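Long-range contacts in lysyl oxidase (Pichia pastoris, PDB 1W7C), which probably oxidises primary amines, including peptidyl lysine side chains, as a copper- and topaquinone-containing amine oxidase: residues 339-344 / 489-494; 564-569 / 680-685; 691-696 / 704-709. All blocks are in the same frame, centred on the assembly; numbering follows the deposited sequence.

How the contacts relate
Followed from the N terminus, the three contacts close in series, neither nested nor crossed. Contact 1 comes first: strand 329-344 pairs with strand 488-498 after 144 intervening residues, nearly half of them in strands, joining two neighbouring strands deep in the enzyme domain. Contact 2 then brings the turn before strand 569-576 against the segment that leaves strand 670-678, at the periphery; the centres of contacts 1 and 2 are about 37 Å apart. Contact 3 is the most local closure, seven residues, and forms a hairpin next to strand 418-433. Its nearest atoms lie about 8 Å from those of contact 2. All three also touch the second subunit.

Contact 1: residues 339-344 / 489-494; sequences ELIAEY and DHVLNY. With CU (copper (II) ion), chain C.
Five backbone hydrogen bonds join residues 339-343 to residues 489-493 as antiparallel strands, with short-segment axes 4.7 Å apart. Ile341 and Val491 bond in both directions, as do Glu343 and Asp489; Asn493 N adds a bond to Glu339 O.

Apolar contact differs on the two faces. Leu340 CD2 meets Leu492 CD2 at 3.5 Å, the two side chains running obliquely past each other beside Phe442. On the other face Ile341 and Val491 lie side by side; CG1 of Ile341, set between its backbone N and carbonyl carbon (chi1 60°), comes 3.8 Å from Val491 CB.

The pairing belongs to the beta-sandwich enzyme domain of copper amine oxidases and carries a copper ligand. His490 NE2 binds the copper at 2.0 Å, alongside His488, His654 and a water. A second water, in the ring plane, accepts from His490 ND1 at 2.8 Å and donates to Ile341 O, so that water, together with the copper at NE2, probably restrains the ring's rotation.

Among the carboxylates, one water donates to both Glu343 OE2 and Asp489 OD2, which stand 4.7 Å apart. Glu343 also has a salt bridge to Arg583, and Asp489 OD1 is hydrogen-bonded to His653.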
loop_
_atom_site.group_PDB
_atom_site.type_symbol
_atom_site.label_atom_id
_atom_site.label_comp_id
_atom_site.label_asym_id
_atom_site.label_seq_id
_atom_site.Cartn_x
_atom_site.Cartn_y
_atom_site.Cartn_z
ATOM N N GLU A 339 -8.623 -2.784 19.529
ATOM C CA GLU A 339 -9.996 -3.246 19.229
ATOM C C GLU A 339 -10.118 -3.457 17.753
ATOM O O GLU A 339 -9.430 -2.815 16.957
ATOM C CB GLU A 339 -11.044 -2.261 19.718
ATOM C CG GLU A 339 -12.519 -2.581 19.484
ATOM C CD GLU A 339 -13.010 -3.869 20.156
ATOM O OE1 GLU A 339 -12.576 -4.982 19.763
ATOM O OE2 GLU A 339 -13.906 -3.761 21.050
ATOM N N LEU A 340 -10.988 -4.381 17.401
ATOM C CA LEU A 340 -11.383 -4.623 16.022
ATOM C C LEU A 340 -12.880 -4.828 16.022
ATOM O O LEU A 340 -13.398 -5.663 16.779
ATOM C CB LEU A 340 -10.725 -5.852 15.378
ATOM C CG LEU A 340 -9.306 -6.203 15.520
ATOM C CD1 LEU A 340 -9.110 -6.859 16.857
ATOM C CD2 LEU A 340 -8.921 -7.182 14.362
ATOM N N ILE A 341 -13.578 -4.094 15.174
ATOM C CA ILE A 341 -15.036 -4.178 15.046
ATOM C C ILE A 341 -15.406 -4.664 13.654
ATOM O O ILE A 341 -14.676 -4.450 12.670
ATOM C CB ILE A 341 -15.773 -2.849 15.370
ATOM C CG1 ILE A 341 -15.319 -1.745 14.418
ATOM C CG2 ILE A 341 -15.550 -2.526 16.846
ATOM C CD1 ILE A 341 -16.200 -0.469 14.498
ATOM N N ALA A 342 -16.549 -5.321 13.587
ATOM C CA ALA A 342 -17.137 -5.700 12.322
ATOM C C ALA A 342 -18.607 -5.361 12.398
ATOM O O ALA A 342 -19.354 -5.998 13.167
ATOM C CB ALA A 342 -16.935 -7.175 12.033
ATOM N N GLU A 343 -19.015 -4.316 11.673
ATOM C CA GLU A 343 -20.320 -3.735 11.799
ATOM C C GLU A 343 -21.080 -3.894 10.477
ATOM O O GLU A 343 -20.663 -3.336 9.454
ATOM C CB GLU A 343 -20.193 -2.248 12.139
ATOM C CG GLU A 343 -21.530 -1.542 12.332
ATOM C CD GLU A 343 -21.421 -0.046 12.480
ATOM O OE1 GLU A 343 -22.441 0.551 12.876
ATOM O OE2 GLU A 343 -20.369 0.526 12.114
ATOM N N TYR A 344 -22.173 -4.637 10.512
ATOM C CA TYR A 344 -22.921 -5.030 9.306
ATOM C C TYR A 344 -24.109 -4.141 9.062
ATOM O O TYR A 344 -24.731 -3.662 10.024
ATOM C CB TYR A 344 -23.365 -6.512 9.409
ATOM C CG TYR A 344 -22.204 -7.465 9.316
ATOM C CD1 TYR A 344 -21.291 -7.585 10.355
ATOM C CD2 TYR A 344 -21.965 -8.239 8.165
ATOM C CE1 TYR A 344 -20.203 -8.404 10.260
ATOM C CE2 TYR A 344 -20.860 -9.045 8.072
ATOM C CZ TYR A 344 -19.988 -9.117 9.120
ATOM O OH TYR A 344 -18.897 -9.931 8.999
ATOM N N ASP A 489 -18.337 -2.927 7.651
ATOM C CA ASP A 489 -17.088 -2.261 7.921
ATOM C C ASP A 489 -16.265 -3.063 8.909
ATOM O O ASP A 489 -16.779 -3.524 9.926
ATOM C CB ASP A 489 -17.320 -0.883 8.553
ATOM C CG ASP A 489 -17.689 0.185 7.557
ATOM O OD1 ASP A 489 -17.432 0.005 6.337
ATOM O OD2 ASP A 489 -18.250 1.220 7.942
ATOM N N HIS A 490 -14.993 -3.230 8.589
ATOM C CA HIS A 490 -13.960 -3.630 9.540
ATOM C C HIS A 490 -13.250 -2.344 9.964
ATOM O O HIS A 490 -12.838 -1.578 9.093
ATOM C CB HIS A 490 -12.921 -4.518 8.888
ATOM C CG HIS A 490 -13.452 -5.816 8.375
ATOM N ND1 HIS A 490 -13.523 -6.951 9.150
ATOM C CD2 HIS A 490 -13.831 -6.183 7.122
ATOM C CE1 HIS A 490 -13.961 -7.954 8.408
ATOM N NE2 HIS A 490 -14.166 -7.508 7.173
ATOM N N VAL A 491 -13.074 -2.111 11.263
ATOM C CA VAL A 491 -12.271 -0.988 11.735
ATOM C C VAL A 491 -11.430 -1.455 12.914
ATOM O O VAL A 491 -11.927 -2.192 13.782
ATOM C CB VAL A 491 -13.077 0.283 12.095
ATOM C CG1 VAL A 491 -12.157 1.508 12.083
ATOM C CG2 VAL A 491 -14.252 0.492 11.163
ATOM N N LEU A 492 -10.168 -1.079 12.933
ATOM C CA LEU A 492 -9.172 -1.526 13.929
ATOM C C LEU A 492 -8.559 -0.257 14.525
ATOM O O LEU A 492 -8.198 0.643 13.775
ATOM C CB LEU A 492 -8.034 -2.360 13.298
ATOM C CG LEU A 492 -8.369 -3.718 12.761
ATOM C CD1 LEU A 492 -8.944 -3.620 11.370
ATOM C CD2 LEU A 492 -7.127 -4.619 12.762
ATOM N N ASN A 493 -8.389 -0.220 15.842
ATOM C CA ASN A 493 -7.772 0.896 16.557
ATOM C C ASN A 493 -6.421 0.463 17.091
ATOM O O ASN A 493 -6.317 -0.580 17.735
ATOM C CB ASN A 493 -8.650 1.345 17.724
ATOM C CG ASN A 493 -8.160 2.598 18.373
ATOM O OD1 ASN A 493 -7.757 2.575 19.540
ATOM N ND2 ASN A 493 -8.239 3.736 17.655
ATOM N N TYR A 494 -5.407 1.295 16.847
ATOM C CA TYR A 494 -4.083 1.105 17.418
ATOM C C TYR A 494 -3.717 2.278 18.328
ATOM O O TYR A 494 -3.817 3.435 17.960
ATOM C CB TYR A 494 -3.041 1.019 16.312
ATOM C CG TYR A 494 -3.137 -0.215 15.423
ATOM C CD1 TYR A 494 -4.043 -0.241 14.373
ATOM C CD2 TYR A 494 -2.335 -1.313 15.618
ATOM C CE1 TYR A 494 -4.149 -1.369 13.566
ATOM C CE2 TYR A 494 -2.419 -2.412 14.831
ATOM C CZ TYR A 494 -3.330 -2.432 13.791
ATOM O OH TYR A 494 -3.397 -3.532 12.957
HETATM CU CU CU C . -15.059 -8.440 5.621
HETATM O O HOH W 1 -12.844 -6.371 11.774
HETATM O O HOH W 2 -20.415 1.271 9.502
HETATM O O HOH W 3 -15.265 -10.554 6.219
#

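Contact 2: residues 564-569 / 680-685; sequences NSFGNP and YFDSEN
Asn564, Ser565 and Asp682 make a polar loop-to-loop contact at the surface, where the turn between strands 562-563 and 569-576 meets the segment that follows strand 670-678. It is small, burying 222 Å² in all, and three hydrogen bonds carry it.

Two of them grip the carboxylate of Asp682. Both oxygens are met on their syn sides, each donor roughly 20° out of the carboxylate plane. Asp682 OD1 takes the backbone N-H of Ser565 at 2.8 Å, nearly straight, while Asp682 OD2 accepts from the hydroxyl, Ser565 OG, at 2.6 Å. Engaged at both oxygens by one residue, the group is probably hindered from rotating.

Asn564 supplies the third bond: its ND2 donates to Phe681 O at 3.1 Å, with the acceptor in the amide plane but the donor above the plane of the carbonyl. The other end of the same amide works within its own loop. Asn564 OD1 accepts from Phe566 N at 3.1 Å and from Asn568 N at 3.3 Å, the two donors arriving from opposite faces, so both ends of the group are engaged.

Phe566 adds a looser touch, its CE1 lying 4.1 Å from Asp682 CB. Its ring also meets His480 of the second subunit, and Asn568 ND2 bonds to Lys478 O of that subunit, placing this loop pair at the dimer interface. Asn564 to Gly567 form a type I beta turn, and the bond from Phe566 N to Asn564 OD1 makes an Asx turn at its start.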
loop_
_atom_site.group_PDB
_atom_site.type_symbol
_atom_site.label_atom_id
_atom_site.label_comp_id
_atom_site.label_asym_id
_atom_site.label_seq_id
_atom_site.Cartn_x
_atom_site.Cartn_y
_atom_site.Cartn_z
ATOM N N ASN A 564 16.997 18.923 15.059
ATOM C CA ASN A 564 18.183 18.500 14.339
ATOM C C ASN A 564 19.092 19.705 14.083
ATOM O O ASN A 564 18.841 20.819 14.614
ATOM C CB ASN A 564 17.834 17.668 13.084
ATOM C CG ASN A 564 17.354 18.485 11.909
ATOM O OD1 ASN A 564 17.257 19.720 11.957
ATOM N ND2 ASN A 564 17.031 17.780 10.822
ATOM N N SER A 565 20.187 19.465 13.371
ATOM C CA SER A 565 21.238 20.475 13.249
ATOM C C SER A 565 20.798 21.695 12.457
ATOM O O SER A 565 21.443 22.734 12.536
ATOM C CB SER A 565 22.499 19.871 12.632
ATOM O OG SER A 565 23.013 18.879 13.489
ATOM N N PHE A 566 19.705 21.570 11.707
ATOM C CA PHE A 566 19.201 22.671 10.877
ATOM C C PHE A 566 17.996 23.377 11.473
ATOM O O PHE A 566 17.361 24.186 10.819
ATOM C CB PHE A 566 18.965 22.153 9.459
ATOM C CG PHE A 566 20.119 21.370 8.968
ATOM C CD1 PHE A 566 20.042 19.996 8.837
ATOM C CD2 PHE A 566 21.349 21.979 8.804
ATOM C CE1 PHE A 566 21.139 19.257 8.503
ATOM C CE2 PHE A 566 22.474 21.224 8.460
ATOM C CZ PHE A 566 22.356 19.870 8.290
ATOM N N GLY A 567 17.727 23.101 12.743
ATOM C CA GLY A 567 16.724 23.829 13.494
ATOM C C GLY A 567 15.331 23.242 13.425
ATOM O O GLY A 567 14.421 23.772 14.014
ATOM N N ASN A 568 15.163 22.122 12.729
ATOM C CA ASN A 568 13.845 21.518 12.599
ATOM C C ASN A 568 13.551 20.639 13.809
ATOM O O ASN A 568 14.406 19.845 14.200
ATOM C CB ASN A 568 13.780 20.660 11.325
ATOM C CG ASN A 568 13.966 21.476 10.065
ATOM O OD1 ASN A 568 13.263 22.475 9.851
ATOM N ND2 ASN A 568 14.977 21.131 9.278
ATOM N N PRO A 569 12.350 20.723 14.362
ATOM C CA PRO A 569 11.952 19.766 15.393
ATOM C C PRO A 569 12.165 18.316 14.942
ATOM O O PRO A 569 11.776 17.926 13.830
ATOM C CB PRO A 569 10.472 20.064 15.582
ATOM C CG PRO A 569 10.290 21.529 15.223
ATOM C CD PRO A 569 11.274 21.681 14.052
ATOM N N TYR A 680 14.144 13.759 12.010
ATOM C CA TYR A 680 14.461 13.105 13.266
ATOM C C TYR A 680 15.986 12.986 13.421
ATOM O O TYR A 680 16.507 13.005 14.536
ATOM C CB TYR A 680 13.801 11.720 13.303
ATOM C CG TYR A 680 14.032 10.976 14.589
ATOM C CD1 TYR A 680 13.354 11.329 15.737
ATOM C CD2 TYR A 680 14.933 9.902 14.650
ATOM C CE1 TYR A 680 13.565 10.671 16.913
ATOM C CE2 TYR A 680 15.138 9.245 15.807
ATOM C CZ TYR A 680 14.467 9.614 16.938
ATOM O OH TYR A 680 14.737 8.929 18.088
ATOM N N PHE A 681 16.680 12.841 12.300
ATOM C CA PHE A 681 18.121 12.918 12.188
ATOM C C PHE A 681 18.500 14.102 11.295
ATOM O O PHE A 681 17.635 14.790 10.754
ATOM C CB PHE A 681 18.666 11.609 11.611
ATOM C CG PHE A 681 18.335 10.363 12.418
ATOM C CD1 PHE A 681 18.849 10.159 13.696
ATOM C CD2 PHE A 681 17.585 9.328 11.842
ATOM C CE1 PHE A 681 18.560 9.010 14.393
ATOM C CE2 PHE A 681 17.328 8.147 12.544
ATOM C CZ PHE A 681 17.828 7.991 13.799
ATOM N N ASP A 682 19.790 14.294 11.070
ATOM C CA ASP A 682 20.273 15.214 10.069
ATOM C C ASP A 682 20.238 14.645 8.648
ATOM O O ASP A 682 20.326 15.397 7.680
ATOM C CB ASP A 682 21.715 15.628 10.386
ATOM C CG ASP A 682 21.836 16.502 11.598
ATOM O OD1 ASP A 682 20.821 17.030 12.091
ATOM O OD2 ASP A 682 22.978 16.735 12.065
ATOM N N SER A 683 20.125 13.333 8.540
ATOM C CA SER A 683 20.191 12.640 7.276
ATOM C C SER A 683 19.459 11.298 7.388
ATOM O O SER A 683 19.066 10.855 8.475
ATOM C CB SER A 683 21.655 12.423 6.878
ATOM O OG SER A 683 22.316 11.629 7.851
ATOM N N GLU A 684 19.347 10.641 6.248
ATOM C CA GLU A 684 18.711 9.332 6.136
ATOM C C GLU A 684 19.674 8.263 6.695
ATOM O O GLU A 684 20.849 8.176 6.321
ATOM C CB GLU A 684 18.368 9.130 4.671
ATOM C CG GLU A 684 17.579 7.890 4.336
ATOM C CD GLU A 684 18.448 6.654 4.223
ATOM O OE1 GLU A 684 19.491 6.679 3.505
ATOM O OE2 GLU A 684 18.068 5.640 4.833
ATOM N N ASN A 685 19.174 7.434 7.613
ATOM C CA ASN A 685 20.032 6.629 8.469
ATOM C C ASN A 685 20.219 5.145 8.136
ATOM O O ASN A 685 20.817 4.403 8.911
ATOM C CB ASN A 685 19.642 6.816 9.948
ATOM C CG ASN A 685 20.552 7.779 10.675
ATOM O OD1 ASN A 685 21.220 7.396 11.606
ATOM N ND2 ASN A 685 20.575 9.043 10.241
#

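Contact 3: residues 691-696 / 704-709; sequences QQVFYT and SNWEFY
Tyr695 and Trp706 are paired across the antiparallel strands at a non-hydrogen-bonded position. Tyr695 CB passes 4.2 Å from Asn705 O, and the ring begins at CG, which lies anti to the backbone N (chi1 165°) and skirts the same oxygen. Tyr695 CD2 then comes down over the tryptophan, 3.5 Å from Trp706 CE2. Ring centroids 4.9 Å apart and planes at 67° define an edge-to-face (T-shaped) pair, with Tyr695 giving the edge and the six-membered ring of Trp706 the face. Farther out, Tyr695 CE2 lies 3.5 Å from Ser704 CB. At the tip, Tyr695 OH and Ser704 OG share a hydrogen bond of 2.7 Å.

Val693 continues this apolar side: Val693 CG2 approaches Trp706 at the ring edge, 3.8 Å from Trp706 CE3, and also touches Phe708. Phe725 of the second subunit meets the rings of both Trp706 and Phe708, while Tyr728 of that subunit packs edge-to-face with Tyr695.

On the other side, Tyr709 brings CD1 to within 3.4 Å of Gln692 O, which lies in its ring plane. One face of this ring rests on Glu707 CG, and Glu707 OE2 accepts from Tyr709 N, a bond within the segment that ties Tyr709 back to Glu707.

Reciprocal backbone bonds join Phe694 to Glu707 and Thr696 to Asn705, with short-segment axes at 165°. Such pairing over a short connection is that of an antiparallel beta hairpin, here set beside strand 418-433 and packed against the partner subunit.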
loop_
_atom_site.group_PDB
_atom_site.type_symbol
_atom_site.label_atom_id
_atom_site.label_comp_id
_atom_site.label_asym_id
_atom_site.label_seq_id
_atom_site.Cartn_x
_atom_site.Cartn_y
_atom_site.Cartn_z
ATOM N N GLN A 691 24.540 -3.955 3.527
ATOM C CA GLN A 691 23.749 -4.629 2.501
ATOM C C GLN A 691 23.501 -3.650 1.346
ATOM O O GLN A 691 22.377 -3.205 1.093
ATOM C CB GLN A 691 22.429 -5.149 3.100
ATOM C CG GLN A 691 22.654 -6.106 4.264
ATOM C CD GLN A 691 23.490 -7.314 3.885
ATOM O OE1 GLN A 691 23.092 -8.126 3.050
ATOM N NE2 GLN A 691 24.681 -7.421 4.481
ATOM N N GLN A 692 24.600 -3.306 0.675
ATOM C CA GLN A 692 24.567 -2.365 -0.438
ATOM C C GLN A 692 25.725 -2.660 -1.378
ATOM O O GLN A 692 26.627 -3.443 -1.018
ATOM C CB GLN A 692 24.552 -0.914 0.074
ATOM C CG GLN A 692 25.679 -0.499 0.966
ATOM C CD GLN A 692 25.584 0.984 1.312
ATOM O OE1 GLN A 692 25.783 1.829 0.453
ATOM N NE2 GLN A 692 25.343 1.294 2.586
ATOM N N VAL A 693 25.681 -2.058 -2.569
ATOM C CA VAL A 693 26.731 -2.210 -3.582
ATOM C C VAL A 693 27.090 -0.814 -4.071
ATOM O O VAL A 693 26.237 0.063 -4.170
ATOM C CB VAL A 693 26.283 -3.133 -4.763
ATOM C CG1 VAL A 693 25.091 -2.563 -5.512
ATOM C CG2 VAL A 693 27.437 -3.408 -5.713
ATOM N N PHE A 694 28.368 -0.653 -4.391
ATOM C CA PHE A 694 28.878 0.544 -5.030
ATOM C C PHE A 694 29.687 0.091 -6.217
ATOM O O PHE A 694 30.741 -0.489 -6.070
ATOM C CB PHE A 694 29.706 1.374 -4.048
ATOM C CG PHE A 694 30.190 2.688 -4.593
ATOM C CD1 PHE A 694 31.546 3.027 -4.550
ATOM C CD2 PHE A 694 29.303 3.612 -5.105
ATOM C CE1 PHE A 694 31.987 4.247 -5.030
ATOM C CE2 PHE A 694 29.751 4.843 -5.602
ATOM C CZ PHE A 694 31.082 5.162 -5.552
ATOM N N TYR A 695 29.128 0.324 -7.387
ATOM C CA TYR A 695 29.731 -0.011 -8.669
ATOM C C TYR A 695 30.311 1.267 -9.245
ATOM O O TYR A 695 29.641 2.301 -9.251
ATOM C CB TYR A 695 28.625 -0.521 -9.621
ATOM C CG TYR A 695 29.066 -0.563 -11.070
ATOM C CD1 TYR A 695 28.938 0.557 -11.902
ATOM C CD2 TYR A 695 29.586 -1.722 -11.602
ATOM C CE1 TYR A 695 29.368 0.528 -13.202
ATOM C CE2 TYR A 695 30.026 -1.787 -12.929
ATOM C CZ TYR A 695 29.887 -0.649 -13.722
ATOM O OH TYR A 695 30.306 -0.690 -15.030
ATOM N N THR A 696 31.542 1.200 -9.736
ATOM C CA THR A 696 32.126 2.313 -10.454
ATOM C C THR A 696 32.693 1.876 -11.767
ATOM O O THR A 696 33.178 0.758 -11.890
ATOM C CB THR A 696 33.230 2.979 -9.634
ATOM O OG1 THR A 696 34.197 2.008 -9.232
ATOM C CG2 THR A 696 32.666 3.577 -8.332
ATOM N N SER A 704 35.538 -1.807 -14.667
ATOM C CA SER A 704 34.491 -1.709 -13.652
ATOM C C SER A 704 35.065 -2.191 -12.326
ATOM O O SER A 704 35.963 -3.032 -12.298
ATOM C CB SER A 704 33.298 -2.581 -14.040
ATOM O OG SER A 704 32.630 -2.074 -15.190
ATOM N N ASN A 705 34.554 -1.651 -11.227
ATOM C CA ASN A 705 34.859 -2.157 -9.885
ATOM C C ASN A 705 33.545 -2.329 -9.122
ATOM O O ASN A 705 32.637 -1.508 -9.216
ATOM C CB ASN A 705 35.764 -1.203 -9.097
ATOM C CG ASN A 705 36.088 -1.723 -7.697
ATOM O OD1 ASN A 705 35.549 -1.229 -6.694
ATOM N ND2 ASN A 705 36.971 -2.724 -7.622
ATOM N N TRP A 706 33.477 -3.410 -8.348
ATOM C CA TRP A 706 32.310 -3.716 -7.516
ATOM C C TRP A 706 32.762 -3.759 -6.072
ATOM O O TRP A 706 33.660 -4.494 -5.737
ATOM C CB TRP A 706 31.718 -5.074 -7.892
ATOM C CG TRP A 706 31.170 -5.171 -9.304
ATOM C CD1 TRP A 706 31.879 -5.443 -10.459
ATOM C CD2 TRP A 706 29.808 -5.031 -9.704
ATOM N NE1 TRP A 706 31.025 -5.468 -11.539
ATOM C CE2 TRP A 706 29.753 -5.224 -11.103
ATOM C CE3 TRP A 706 28.618 -4.759 -9.022
ATOM C CZ2 TRP A 706 28.570 -5.149 -11.820
ATOM C CZ3 TRP A 706 27.447 -4.669 -9.740
ATOM C CH2 TRP A 706 27.429 -4.867 -11.122
ATOM N N GLU A 707 32.131 -2.949 -5.232
ATOM C CA GLU A 707 32.312 -2.951 -3.784
ATOM C C GLU A 707 31.038 -3.512 -3.141
ATOM O O GLU A 707 29.963 -2.926 -3.284
ATOM C CB GLU A 707 32.564 -1.527 -3.253
ATOM C CG GLU A 707 32.629 -1.444 -1.737
ATOM C CD GLU A 707 33.771 -2.270 -1.166
ATOM O OE1 GLU A 707 34.933 -1.966 -1.492
ATOM O OE2 GLU A 707 33.513 -3.222 -0.406
ATOM N N PHE A 708 31.202 -4.653 -2.467
ATOM C CA PHE A 708 30.094 -5.367 -1.824
ATOM C C PHE A 708 30.125 -5.327 -0.287
ATOM O O PHE A 708 29.291 -5.957 0.363
ATOM C CB PHE A 708 30.100 -6.837 -2.261
ATOM C CG PHE A 708 29.833 -7.048 -3.722
ATOM C CD1 PHE A 708 30.832 -7.456 -4.582
ATOM C CD2 PHE A 708 28.560 -6.875 -4.225
ATOM C CE1 PHE A 708 30.560 -7.680 -5.941
ATOM C CE2 PHE A 708 28.276 -7.097 -5.565
ATOM C CZ PHE A 708 29.271 -7.493 -6.428
ATOM N N TYR A 709 31.082 -4.609 0.286
ATOM C CA TYR A 709 31.099 -4.324 1.736
ATOM C C TYR A 709 31.086 -5.596 2.589
ATOM O O TYR A 709 30.424 -5.686 3.630
ATOM C CB TYR A 709 29.956 -3.378 2.096
ATOM C CG TYR A 709 30.076 -2.039 1.418
ATOM C CD1 TYR A 709 29.249 -1.706 0.351
ATOM C CD2 TYR A 709 31.039 -1.122 1.810
ATOM C CE1 TYR A 709 29.335 -0.462 -0.271
ATOM C CE2 TYR A 709 31.139 0.124 1.198
ATOM C CZ TYR A 709 30.263 0.452 0.163
ATOM O OH TYR A 709 30.365 1.661 -0.483
HETATM O O HOH W 4 26.466 -6.302 -0.899
HETATM O O HOH W 5 33.473 0.414 -6.607
#